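Local coordinates for protein AvrRxo1-ORF1 (PDB 4Z8T) that is a Xanthomonas type III effector that carries a polynucleotide kinase domain and forms a complex with its interactor AvrRxo1-ORF2, at residues A[143-146]-A[150-153]. Sequence-based numbering, arbitrary orientation.
Sequences SQKT and AIAS
K145 and I151 form a single antiparallel bridge, a non-hydrogen-bonded pair with CA atoms 4.5 Å apart, in the hairpin-like loop between helix 123-141 and strand 154-157 of the P-loop kinase-type domain. Two backbone bonds flank the pair and define the register: T146 N to A150 O at 2.8 Å (N-H...O 163°), and A152 N to Q144 O, slightly straighter at 167°. A150 O also receives a CA-H...O contact from K145 CA at 3.2 Å.

The two long side chains run across each other at a slant. Bends at chi2 and chi4 curl K145 back over its own chain, bringing NZ to S143 O at 2.8 Å. The CE methylene thereby meets I151 CD1 at 3.6 Å. I151 starts out with its CB directed away from K145; with CG1 beside the backbone N (chi1 -78°) and a further bend at chi2, CD1 turns back onto the lysine.

T146 splits its branches: OG1 lies 3.4 Å from A150 O, yet its hydrogen bonds go to E59 of helix 34-60 and to S148 in the turn, while CG2 packs against A152 CA. The same helix is touched by A152, whose carbonyl accepts a bond from R178. On the other segment, Q144 NE2 bonds K145 O at 3.0 Å, with that oxygen close to the plane of the Q144 amide, while the A152 methyl CB rests 3.4 Å from Q144 O.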
loop_
_atom_site.group_PDB
_atom_site.type_symbol
_atom_site.label_atom_id
_atom_site.label_comp_id
_atom_site.label_asym_id
_atom_site.label_seq_id
_atom_site.Cartn_x
_atom_site.Cartn_y
_atom_site.Cartn_z
ATOM N N SER A 143 -33.580 -13.114 -26.250
ATOM C CA SER A 143 -34.425 -14.294 -26.437
ATOM C C SER A 143 -34.064 -15.102 -27.677
ATOM O O SER A 143 -34.850 -15.937 -28.135
ATOM C CB SER A 143 -35.903 -13.891 -26.461
ATOM O OG SER A 143 -36.122 -12.835 -27.382
ATOM N N GLN A 144 -32.863 -14.867 -28.205
ATOM C CA GLN A 144 -32.360 -15.621 -29.349
ATOM C C GLN A 144 -32.272 -17.126 -29.068
ATOM O O GLN A 144 -31.747 -17.551 -28.027
ATOM C CB GLN A 144 -30.977 -15.094 -29.752
ATOM C CG GLN A 144 -30.380 -15.800 -30.949
ATOM C CD GLN A 144 -31.168 -15.543 -32.213
ATOM O OE1 GLN A 144 -31.464 -14.394 -32.546
ATOM N NE2 GLN A 144 -31.528 -16.611 -32.916
ATOM N N LYS A 145 -32.788 -17.928 -29.999
ATOM C CA LYS A 145 -32.742 -19.381 -29.876
ATOM C C LYS A 145 -31.789 -19.993 -30.890
ATOM O O LYS A 145 -31.506 -19.408 -31.939
ATOM C CB LYS A 145 -34.130 -19.987 -30.114
ATOM C CG LYS A 145 -35.248 -19.367 -29.299
ATOM C CD LYS A 145 -35.080 -19.614 -27.812
ATOM C CE LYS A 145 -36.342 -19.213 -27.033
ATOM N NZ LYS A 145 -36.671 -17.764 -27.166
ATOM N N THR A 146 -31.316 -21.192 -30.567
ATOM C CA THR A 146 -30.547 -22.006 -31.495
ATOM C C THR A 146 -31.506 -22.874 -32.302
ATOM O O THR A 146 -32.731 -22.751 -32.167
ATOM C CB THR A 146 -29.617 -22.932 -30.756
ATOM O OG1 THR A 146 -30.402 -23.856 -29.998
ATOM C CG2 THR A 146 -28.715 -22.136 -29.800
ATOM N N ALA A 150 -33.400 -24.034 -27.985
ATOM C CA ALA A 150 -32.850 -23.637 -26.698
ATOM C C ALA A 150 -32.371 -22.194 -26.775
ATOM O O ALA A 150 -32.003 -21.707 -27.851
ATOM C CB ALA A 150 -31.705 -24.545 -26.303
ATOM N N ILE A 151 -32.391 -21.520 -25.633
ATOM C CA ILE A 151 -31.881 -20.161 -25.530
ATOM C C ILE A 151 -30.396 -20.184 -25.887
ATOM O O ILE A 151 -29.654 -21.057 -25.437
ATOM C CB ILE A 151 -32.106 -19.611 -24.101
ATOM C CG1 ILE A 151 -33.569 -19.185 -23.929
ATOM C CG2 ILE A 151 -31.201 -18.437 -23.801
ATOM C CD1 ILE A 151 -33.933 -17.893 -24.663
ATOM N N ALA A 152 -29.961 -19.228 -26.706
ATOM C CA ALA A 152 -28.564 -19.137 -27.112
ATOM C C ALA A 152 -27.659 -18.659 -25.977
ATOM O O ALA A 152 -27.957 -17.675 -25.306
ATOM C CB ALA A 152 -28.434 -18.178 -28.289
ATOM N N SER A 153 -26.533 -19.338 -25.796
ATOM C CA SER A 153 -25.496 -18.840 -24.893
ATOM C C SER A 153 -24.873 -17.599 -25.509
ATOM O O SER A 153 -24.771 -17.481 -26.734
ATOM C CB SER A 153 -24.414 -19.891 -24.674
ATOM O OG SER A 153 -24.875 -20.903 -23.790
#